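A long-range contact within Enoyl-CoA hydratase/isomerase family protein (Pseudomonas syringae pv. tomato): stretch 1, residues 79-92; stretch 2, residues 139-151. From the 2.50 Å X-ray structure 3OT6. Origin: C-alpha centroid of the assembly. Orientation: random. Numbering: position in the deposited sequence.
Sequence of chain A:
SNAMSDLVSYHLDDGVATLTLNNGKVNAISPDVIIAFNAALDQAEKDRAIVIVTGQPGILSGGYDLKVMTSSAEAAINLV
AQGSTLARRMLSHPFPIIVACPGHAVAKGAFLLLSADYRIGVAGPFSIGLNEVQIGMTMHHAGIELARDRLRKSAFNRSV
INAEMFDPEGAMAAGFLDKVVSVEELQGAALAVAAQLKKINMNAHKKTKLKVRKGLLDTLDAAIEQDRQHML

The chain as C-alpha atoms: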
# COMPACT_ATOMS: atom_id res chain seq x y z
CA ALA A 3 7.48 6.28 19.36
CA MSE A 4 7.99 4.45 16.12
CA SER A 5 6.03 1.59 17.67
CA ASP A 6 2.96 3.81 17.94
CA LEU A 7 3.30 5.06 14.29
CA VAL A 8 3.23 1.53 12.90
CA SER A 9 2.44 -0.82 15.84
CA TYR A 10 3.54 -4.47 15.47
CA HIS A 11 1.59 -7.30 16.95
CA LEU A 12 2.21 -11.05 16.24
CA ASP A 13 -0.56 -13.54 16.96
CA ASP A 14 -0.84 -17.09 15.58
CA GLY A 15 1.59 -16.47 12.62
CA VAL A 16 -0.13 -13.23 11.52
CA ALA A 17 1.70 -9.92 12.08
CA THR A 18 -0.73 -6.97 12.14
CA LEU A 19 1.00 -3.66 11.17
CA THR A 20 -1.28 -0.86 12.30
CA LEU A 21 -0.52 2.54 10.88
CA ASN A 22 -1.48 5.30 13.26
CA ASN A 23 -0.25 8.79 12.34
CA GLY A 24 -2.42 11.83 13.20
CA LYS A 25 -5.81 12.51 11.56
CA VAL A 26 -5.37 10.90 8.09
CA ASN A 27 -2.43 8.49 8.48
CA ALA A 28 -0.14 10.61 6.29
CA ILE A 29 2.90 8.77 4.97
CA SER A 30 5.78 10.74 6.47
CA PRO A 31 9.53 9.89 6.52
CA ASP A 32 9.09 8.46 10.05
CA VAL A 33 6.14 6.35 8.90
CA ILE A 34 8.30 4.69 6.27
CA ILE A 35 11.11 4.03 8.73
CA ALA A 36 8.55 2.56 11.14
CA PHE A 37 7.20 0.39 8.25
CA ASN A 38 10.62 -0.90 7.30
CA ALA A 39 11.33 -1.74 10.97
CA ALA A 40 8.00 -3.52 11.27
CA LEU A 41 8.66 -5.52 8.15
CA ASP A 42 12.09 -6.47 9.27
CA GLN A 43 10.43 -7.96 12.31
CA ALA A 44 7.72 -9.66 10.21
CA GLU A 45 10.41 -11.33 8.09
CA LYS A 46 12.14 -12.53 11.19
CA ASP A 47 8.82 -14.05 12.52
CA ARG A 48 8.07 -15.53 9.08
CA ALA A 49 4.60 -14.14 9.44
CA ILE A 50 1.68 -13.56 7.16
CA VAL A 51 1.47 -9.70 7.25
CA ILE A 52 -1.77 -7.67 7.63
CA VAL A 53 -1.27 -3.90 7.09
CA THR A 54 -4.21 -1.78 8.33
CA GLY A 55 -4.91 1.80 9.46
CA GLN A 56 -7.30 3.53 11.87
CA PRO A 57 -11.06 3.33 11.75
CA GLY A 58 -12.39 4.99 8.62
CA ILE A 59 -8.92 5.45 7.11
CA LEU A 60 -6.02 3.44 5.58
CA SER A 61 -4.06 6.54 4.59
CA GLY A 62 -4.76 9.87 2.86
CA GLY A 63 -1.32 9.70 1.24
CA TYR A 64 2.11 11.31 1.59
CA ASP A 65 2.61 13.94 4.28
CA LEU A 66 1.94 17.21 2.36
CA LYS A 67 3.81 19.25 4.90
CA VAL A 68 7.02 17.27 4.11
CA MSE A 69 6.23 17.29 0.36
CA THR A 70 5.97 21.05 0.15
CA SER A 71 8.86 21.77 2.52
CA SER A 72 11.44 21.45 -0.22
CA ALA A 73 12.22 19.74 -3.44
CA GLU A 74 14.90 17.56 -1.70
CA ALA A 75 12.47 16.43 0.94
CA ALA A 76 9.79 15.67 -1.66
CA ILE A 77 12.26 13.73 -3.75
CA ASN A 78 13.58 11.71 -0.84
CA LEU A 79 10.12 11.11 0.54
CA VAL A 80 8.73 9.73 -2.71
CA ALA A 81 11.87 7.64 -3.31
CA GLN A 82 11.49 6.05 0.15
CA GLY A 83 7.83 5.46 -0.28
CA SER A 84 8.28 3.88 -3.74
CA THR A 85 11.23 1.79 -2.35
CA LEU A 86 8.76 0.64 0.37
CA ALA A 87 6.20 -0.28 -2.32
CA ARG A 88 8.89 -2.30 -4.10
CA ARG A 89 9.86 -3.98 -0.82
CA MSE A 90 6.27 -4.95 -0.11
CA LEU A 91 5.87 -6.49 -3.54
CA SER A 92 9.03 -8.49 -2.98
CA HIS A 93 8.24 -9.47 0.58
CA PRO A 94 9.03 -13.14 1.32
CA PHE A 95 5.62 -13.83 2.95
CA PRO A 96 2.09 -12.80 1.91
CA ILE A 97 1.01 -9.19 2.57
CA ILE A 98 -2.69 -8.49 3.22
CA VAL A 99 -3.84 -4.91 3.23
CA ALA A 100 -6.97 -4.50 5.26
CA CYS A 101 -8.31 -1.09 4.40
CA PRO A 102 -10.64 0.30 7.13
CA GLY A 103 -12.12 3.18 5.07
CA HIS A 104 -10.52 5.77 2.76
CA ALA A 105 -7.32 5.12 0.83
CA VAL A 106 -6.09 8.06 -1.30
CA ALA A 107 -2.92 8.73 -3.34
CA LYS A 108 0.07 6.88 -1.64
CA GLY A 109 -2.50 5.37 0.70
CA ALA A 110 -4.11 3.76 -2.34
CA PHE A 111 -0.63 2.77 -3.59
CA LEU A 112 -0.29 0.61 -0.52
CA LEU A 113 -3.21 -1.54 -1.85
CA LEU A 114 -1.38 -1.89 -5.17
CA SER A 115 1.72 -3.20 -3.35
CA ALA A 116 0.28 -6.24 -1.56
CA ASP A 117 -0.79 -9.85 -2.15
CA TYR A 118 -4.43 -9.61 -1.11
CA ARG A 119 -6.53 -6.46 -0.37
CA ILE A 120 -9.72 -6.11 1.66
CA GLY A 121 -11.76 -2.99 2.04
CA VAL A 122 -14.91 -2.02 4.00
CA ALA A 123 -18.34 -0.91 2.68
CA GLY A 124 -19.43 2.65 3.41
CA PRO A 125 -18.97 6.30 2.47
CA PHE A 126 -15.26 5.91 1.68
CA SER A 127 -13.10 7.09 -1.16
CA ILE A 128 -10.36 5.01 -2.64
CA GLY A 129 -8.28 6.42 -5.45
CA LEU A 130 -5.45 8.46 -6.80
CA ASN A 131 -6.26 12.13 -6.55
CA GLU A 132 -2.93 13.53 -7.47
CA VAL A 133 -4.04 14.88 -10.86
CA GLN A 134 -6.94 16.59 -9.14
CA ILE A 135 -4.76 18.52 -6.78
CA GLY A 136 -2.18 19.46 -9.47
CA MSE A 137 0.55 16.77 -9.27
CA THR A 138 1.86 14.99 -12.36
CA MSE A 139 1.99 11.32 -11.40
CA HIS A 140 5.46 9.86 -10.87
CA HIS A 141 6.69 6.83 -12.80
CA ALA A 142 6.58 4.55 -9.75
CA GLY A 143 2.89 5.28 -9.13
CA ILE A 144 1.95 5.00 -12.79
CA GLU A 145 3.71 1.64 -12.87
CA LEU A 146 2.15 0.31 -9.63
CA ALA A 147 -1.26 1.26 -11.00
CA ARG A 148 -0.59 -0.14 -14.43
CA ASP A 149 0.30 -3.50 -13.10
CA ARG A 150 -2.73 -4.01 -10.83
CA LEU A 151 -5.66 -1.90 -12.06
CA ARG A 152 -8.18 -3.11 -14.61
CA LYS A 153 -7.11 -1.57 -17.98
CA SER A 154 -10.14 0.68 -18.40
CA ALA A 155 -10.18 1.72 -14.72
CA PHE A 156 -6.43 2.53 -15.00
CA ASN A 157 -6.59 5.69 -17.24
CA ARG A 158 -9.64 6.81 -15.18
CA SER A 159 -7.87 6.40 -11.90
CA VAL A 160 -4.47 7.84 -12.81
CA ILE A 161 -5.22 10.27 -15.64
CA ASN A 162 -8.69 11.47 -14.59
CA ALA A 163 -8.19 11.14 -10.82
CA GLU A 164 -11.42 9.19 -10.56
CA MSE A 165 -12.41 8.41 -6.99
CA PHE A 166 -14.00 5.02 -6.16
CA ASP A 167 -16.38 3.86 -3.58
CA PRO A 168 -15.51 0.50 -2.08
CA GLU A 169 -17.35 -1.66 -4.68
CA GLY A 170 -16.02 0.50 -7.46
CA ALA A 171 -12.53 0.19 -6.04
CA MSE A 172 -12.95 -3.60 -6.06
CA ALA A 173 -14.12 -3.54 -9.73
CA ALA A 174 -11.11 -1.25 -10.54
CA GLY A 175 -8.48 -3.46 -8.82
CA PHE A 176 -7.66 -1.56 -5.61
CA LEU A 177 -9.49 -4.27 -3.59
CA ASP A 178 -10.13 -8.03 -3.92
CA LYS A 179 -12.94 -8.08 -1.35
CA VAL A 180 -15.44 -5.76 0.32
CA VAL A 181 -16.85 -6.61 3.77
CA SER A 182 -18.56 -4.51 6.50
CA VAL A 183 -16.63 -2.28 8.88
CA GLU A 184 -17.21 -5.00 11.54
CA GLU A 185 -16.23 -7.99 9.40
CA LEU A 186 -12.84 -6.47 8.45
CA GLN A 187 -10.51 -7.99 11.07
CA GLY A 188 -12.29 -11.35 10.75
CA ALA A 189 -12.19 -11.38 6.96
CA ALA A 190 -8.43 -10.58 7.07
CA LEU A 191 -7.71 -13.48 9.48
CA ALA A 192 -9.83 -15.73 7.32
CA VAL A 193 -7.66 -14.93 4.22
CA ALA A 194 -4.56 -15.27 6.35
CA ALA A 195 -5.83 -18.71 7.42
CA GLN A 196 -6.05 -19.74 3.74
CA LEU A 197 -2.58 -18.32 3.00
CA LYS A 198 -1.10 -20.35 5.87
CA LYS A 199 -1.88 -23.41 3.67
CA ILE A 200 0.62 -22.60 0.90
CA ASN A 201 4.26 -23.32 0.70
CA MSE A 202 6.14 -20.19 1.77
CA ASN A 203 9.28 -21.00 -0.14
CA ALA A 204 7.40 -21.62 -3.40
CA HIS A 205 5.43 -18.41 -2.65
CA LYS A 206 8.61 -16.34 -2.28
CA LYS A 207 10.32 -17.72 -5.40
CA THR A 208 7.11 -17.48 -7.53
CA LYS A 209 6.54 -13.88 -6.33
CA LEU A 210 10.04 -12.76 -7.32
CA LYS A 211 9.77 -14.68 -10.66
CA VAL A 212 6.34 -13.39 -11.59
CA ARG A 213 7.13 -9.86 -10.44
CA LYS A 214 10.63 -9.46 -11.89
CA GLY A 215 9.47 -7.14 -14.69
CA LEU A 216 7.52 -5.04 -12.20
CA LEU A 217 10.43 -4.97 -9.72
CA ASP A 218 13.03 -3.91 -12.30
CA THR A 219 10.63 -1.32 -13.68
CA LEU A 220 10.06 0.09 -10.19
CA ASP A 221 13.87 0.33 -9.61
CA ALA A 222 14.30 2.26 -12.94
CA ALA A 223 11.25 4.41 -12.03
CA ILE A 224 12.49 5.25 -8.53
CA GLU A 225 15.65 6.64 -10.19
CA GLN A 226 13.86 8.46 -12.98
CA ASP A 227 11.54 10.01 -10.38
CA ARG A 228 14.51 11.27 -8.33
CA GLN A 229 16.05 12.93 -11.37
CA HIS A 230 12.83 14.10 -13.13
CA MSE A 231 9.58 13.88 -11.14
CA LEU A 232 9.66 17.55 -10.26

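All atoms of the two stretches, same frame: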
# COMPACT_ATOMS: atom_id res chain seq x y z
N LEU A 79 11.31 11.72 0.03
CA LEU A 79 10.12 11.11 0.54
C LEU A 79 9.50 10.14 -0.50
O LEU A 79 9.14 9.01 -0.16
CB LEU A 79 9.09 12.14 1.06
CG LEU A 79 7.73 11.61 1.60
CD1 LEU A 79 7.88 10.66 2.79
CD2 LEU A 79 6.75 12.72 2.01
N VAL A 80 9.40 10.57 -1.75
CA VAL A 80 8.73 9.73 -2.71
C VAL A 80 9.63 8.57 -3.02
O VAL A 80 9.14 7.45 -3.22
CB VAL A 80 8.35 10.50 -3.99
CG1 VAL A 80 8.08 9.51 -5.24
CG2 VAL A 80 7.25 11.48 -3.64
N ALA A 81 10.94 8.79 -3.07
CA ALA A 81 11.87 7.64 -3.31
C ALA A 81 11.75 6.56 -2.22
O ALA A 81 11.78 5.32 -2.51
CB ALA A 81 13.34 8.10 -3.50
N GLN A 82 11.56 6.99 -0.97
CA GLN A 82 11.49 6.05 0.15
C GLN A 82 10.19 5.32 0.07
O GLN A 82 10.09 4.13 0.32
CB GLN A 82 11.51 6.77 1.47
CG GLN A 82 12.76 7.38 2.02
CD GLN A 82 12.35 8.15 3.39
OE1 GLN A 82 12.06 9.37 3.35
NE2 GLN A 82 12.23 7.40 4.57
N GLY A 83 9.13 6.05 -0.27
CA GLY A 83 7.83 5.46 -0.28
C GLY A 83 7.68 4.46 -1.44
O GLY A 83 7.01 3.41 -1.27
N SER A 84 8.24 4.80 -2.61
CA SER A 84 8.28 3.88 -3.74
C SER A 84 9.15 2.64 -3.46
O SER A 84 8.80 1.52 -3.90
CB SER A 84 8.86 4.59 -4.95
OG SER A 84 8.01 5.67 -5.27
N THR A 85 10.31 2.86 -2.78
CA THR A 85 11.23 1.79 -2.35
C THR A 85 10.45 0.84 -1.41
O THR A 85 10.56 -0.41 -1.54
CB THR A 85 12.48 2.38 -1.62
OG1 THR A 85 13.31 3.13 -2.56
CG2 THR A 85 13.30 1.30 -0.95
N LEU A 86 9.61 1.43 -0.53
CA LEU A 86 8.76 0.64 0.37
C LEU A 86 7.74 -0.13 -0.44
O LEU A 86 7.48 -1.30 -0.13
CB LEU A 86 8.08 1.49 1.48
CG LEU A 86 6.97 0.82 2.30
CD1 LEU A 86 7.56 -0.31 3.22
CD2 LEU A 86 6.16 1.80 3.17
N ALA A 87 7.15 0.49 -1.47
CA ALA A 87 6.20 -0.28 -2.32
C ALA A 87 6.93 -1.49 -2.98
O ALA A 87 6.41 -2.60 -3.05
CB ALA A 87 5.50 0.63 -3.42
N ARG A 88 8.11 -1.25 -3.51
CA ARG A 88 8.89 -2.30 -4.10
C ARG A 88 9.25 -3.38 -3.04
O ARG A 88 9.29 -4.57 -3.32
CB ARG A 88 10.15 -1.69 -4.71
CG ARG A 88 10.83 -2.60 -5.68
CD ARG A 88 12.23 -2.79 -5.23
NE ARG A 88 13.06 -3.49 -6.19
CZ ARG A 88 13.49 -4.73 -6.00
NH1 ARG A 88 13.15 -5.37 -4.89
NH2 ARG A 88 14.24 -5.32 -6.92
N ARG A 89 9.45 -2.99 -1.79
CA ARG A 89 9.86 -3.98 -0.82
C ARG A 89 8.65 -4.82 -0.50
O ARG A 89 8.76 -6.02 -0.40
CB ARG A 89 10.42 -3.34 0.45
CG ARG A 89 10.57 -4.33 1.56
CD ARG A 89 11.01 -3.68 2.85
NE ARG A 89 11.36 -4.74 3.78
CZ ARG A 89 11.80 -4.54 5.00
NH1 ARG A 89 11.95 -3.32 5.47
NH2 ARG A 89 12.11 -5.57 5.73
N MSE A 90 7.48 -4.20 -0.42
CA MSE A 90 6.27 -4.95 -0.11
C MSE A 90 5.95 -5.95 -1.18
O MSE A 90 5.47 -7.04 -0.89
CB MSE A 90 5.07 -4.02 0.09
CG MSE A 90 5.12 -3.25 1.38
SE MSE A 90 3.79 -1.80 1.52
CE MSE A 90 2.09 -2.79 1.64
N LEU A 91 6.19 -5.59 -2.42
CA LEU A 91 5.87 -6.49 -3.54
C LEU A 91 6.92 -7.59 -3.64
O LEU A 91 6.73 -8.60 -4.33
CB LEU A 91 5.81 -5.72 -4.84
CG LEU A 91 4.57 -4.83 -4.98
CD1 LEU A 91 4.86 -3.76 -6.03
CD2 LEU A 91 3.46 -5.72 -5.44
N SER A 92 8.03 -7.41 -2.94
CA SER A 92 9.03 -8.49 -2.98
C SER A 92 9.15 -9.18 -1.61
O SER A 92 10.00 -10.01 -1.42
CB SER A 92 10.36 -8.06 -3.56
OG SER A 92 10.81 -6.95 -2.89
N MSE A 139 1.69 12.59 -12.01
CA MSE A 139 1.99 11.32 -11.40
C MSE A 139 3.44 10.93 -11.75
O MSE A 139 3.91 11.14 -12.89
CB MSE A 139 1.00 10.26 -11.86
CG MSE A 139 1.12 8.86 -11.11
SE MSE A 139 0.44 9.12 -9.35
CE MSE A 139 -1.49 8.97 -9.74
N HIS A 140 4.13 10.39 -10.73
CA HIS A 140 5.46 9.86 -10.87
C HIS A 140 5.46 8.49 -11.56
O HIS A 140 4.45 7.77 -11.54
CB HIS A 140 6.15 9.82 -9.50
CG HIS A 140 5.42 9.03 -8.44
ND1 HIS A 140 4.06 9.13 -8.22
CD2 HIS A 140 5.88 8.17 -7.49
CE1 HIS A 140 3.72 8.37 -7.19
NE2 HIS A 140 4.81 7.77 -6.74
N HIS A 141 6.57 8.13 -12.18
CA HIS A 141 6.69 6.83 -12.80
C HIS A 141 6.34 5.65 -11.87
O HIS A 141 5.56 4.78 -12.25
CB HIS A 141 8.05 6.64 -13.46
CG HIS A 141 8.21 7.42 -14.71
ND1 HIS A 141 7.50 7.14 -15.86
CD2 HIS A 141 9.01 8.48 -15.01
CE1 HIS A 141 7.87 7.98 -16.82
NE2 HIS A 141 8.78 8.79 -16.33
N ALA A 142 6.87 5.62 -10.67
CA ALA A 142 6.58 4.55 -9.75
C ALA A 142 5.07 4.34 -9.58
O ALA A 142 4.59 3.20 -9.65
CB ALA A 142 7.24 4.79 -8.40
N GLY A 143 4.30 5.41 -9.38
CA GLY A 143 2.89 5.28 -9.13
C GLY A 143 2.18 4.82 -10.41
O GLY A 143 1.26 3.98 -10.39
N ILE A 144 2.59 5.38 -11.54
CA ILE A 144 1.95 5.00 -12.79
C ILE A 144 2.11 3.49 -12.92
O ILE A 144 1.14 2.78 -13.20
CB ILE A 144 2.64 5.67 -13.97
CG1 ILE A 144 2.26 7.18 -14.01
CG2 ILE A 144 2.34 4.88 -15.23
CD1 ILE A 144 3.14 8.04 -14.92
N GLU A 145 3.33 3.03 -12.66
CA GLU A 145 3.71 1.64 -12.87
C GLU A 145 3.08 0.66 -11.84
O GLU A 145 2.66 -0.45 -12.22
CB GLU A 145 5.24 1.49 -12.99
CG GLU A 145 5.87 2.13 -14.29
CD GLU A 145 5.09 1.82 -15.59
OE1 GLU A 145 4.55 0.71 -15.71
OE2 GLU A 145 5.00 2.71 -16.50
N LEU A 146 2.92 1.10 -10.59
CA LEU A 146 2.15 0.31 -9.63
C LEU A 146 0.71 0.22 -10.07
O LEU A 146 0.08 -0.81 -9.91
CB LEU A 146 2.19 0.93 -8.25
CG LEU A 146 3.54 0.96 -7.49
CD1 LEU A 146 3.42 1.87 -6.25
CD2 LEU A 146 3.92 -0.39 -7.06
N ALA A 147 0.16 1.29 -10.62
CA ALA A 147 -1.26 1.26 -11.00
C ALA A 147 -1.44 0.43 -12.26
O ALA A 147 -2.36 -0.37 -12.37
CB ALA A 147 -1.78 2.62 -11.18
N ARG A 148 -0.48 0.54 -13.16
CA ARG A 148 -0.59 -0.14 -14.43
C ARG A 148 -0.65 -1.62 -14.22
O ARG A 148 -1.35 -2.33 -14.93
CB ARG A 148 0.58 0.21 -15.35
CG ARG A 148 0.28 -0.20 -16.81
CD ARG A 148 1.49 -0.14 -17.76
NE ARG A 148 2.27 1.10 -17.69
CZ ARG A 148 1.96 2.20 -18.38
NH1 ARG A 148 0.87 2.19 -19.23
NH2 ARG A 148 2.75 3.28 -18.22
N ASP A 149 0.10 -2.10 -13.23
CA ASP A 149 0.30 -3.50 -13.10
C ASP A 149 -0.87 -4.14 -12.42
O ASP A 149 -1.08 -5.33 -12.62
CB ASP A 149 1.61 -3.82 -12.31
CG ASP A 149 2.04 -5.28 -12.47
OD1 ASP A 149 2.37 -5.66 -13.64
OD2 ASP A 149 1.99 -6.07 -11.49
N ARG A 150 -1.64 -3.40 -11.61
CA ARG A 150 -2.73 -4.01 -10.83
C ARG A 150 -4.16 -3.62 -11.27
O ARG A 150 -5.12 -4.38 -11.02
CB ARG A 150 -2.61 -3.68 -9.31
CG ARG A 150 -3.54 -4.59 -8.40
CD ARG A 150 -3.08 -6.10 -8.35
NE ARG A 150 -1.75 -6.11 -7.75
CZ ARG A 150 -1.47 -6.42 -6.49
NH1 ARG A 150 -2.40 -6.88 -5.65
NH2 ARG A 150 -0.24 -6.29 -6.07
N LEU A 151 -4.33 -2.42 -11.81
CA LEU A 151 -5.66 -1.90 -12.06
C LEU A 151 -6.23 -2.45 -13.37
O LEU A 151 -5.47 -2.71 -14.32
CB LEU A 151 -5.63 -0.38 -12.10
CG LEU A 151 -5.31 0.24 -10.74
CD1 LEU A 151 -5.47 1.73 -10.86
CD2 LEU A 151 -6.13 -0.32 -9.48
O HOH W 1 5.57 6.61 -4.37

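Two helices run side by side in the same general direction, at 26° to each other. Their axes come no closer than 10.5 Å, so the contact is made by side chains. It is modest, burying 271 Å² over both sides, and no direct hydrogen bond crosses it.

Leu146 has the largest share of covered surface. Its CA-CB bond points toward the first helix, and its side chain (chi1 m, chi2 t) packs against Ala87 and Leu91. At the closest approaches, Leu146 CD1 lies 3.7 Å from Ala87 CB, and Leu146 CD2 lies 3.6 Å from Leu91 CD1. Ala87 and Leu91 are one helical turn apart, with Leu91 N donating to Ala87 O, so they line up on the same side of their helix. All three residues are buried, and the packing is purely apolar.

Leu91 comes second. It also points toward the other stretch and reaches Arg150 as well as Leu146. Leu91 CD2 is 3.8 Å from Arg150 NH2, at the edge of the guanidinium and near its plane. This is a van der Waals contact. The hydrogen bonds of Arg150 NH1 and NH2 are made elsewhere in the structure.

His140 lies at the other end of the contact, at the N-cap position of the second helix. His140 CD2 is 3.4 Å from Val80 CG1, which approaches the ring obliquely. Ser84 OG sits at the ring edge, 4.0 Å from His140 CD2. Ser84 and His140 are linked through water 1, whose O lies 2.8 Å from Ser84 OG, to which it donates, and 2.7 Å from His140 NE2. This water bridge is the polar link between the helices. Ser84 OG also packs 3.3 Å from Ala142 CB. Here Ser84 CA and Ala142 CA are 6.3 Å apart, the nearest of the paired CA positions.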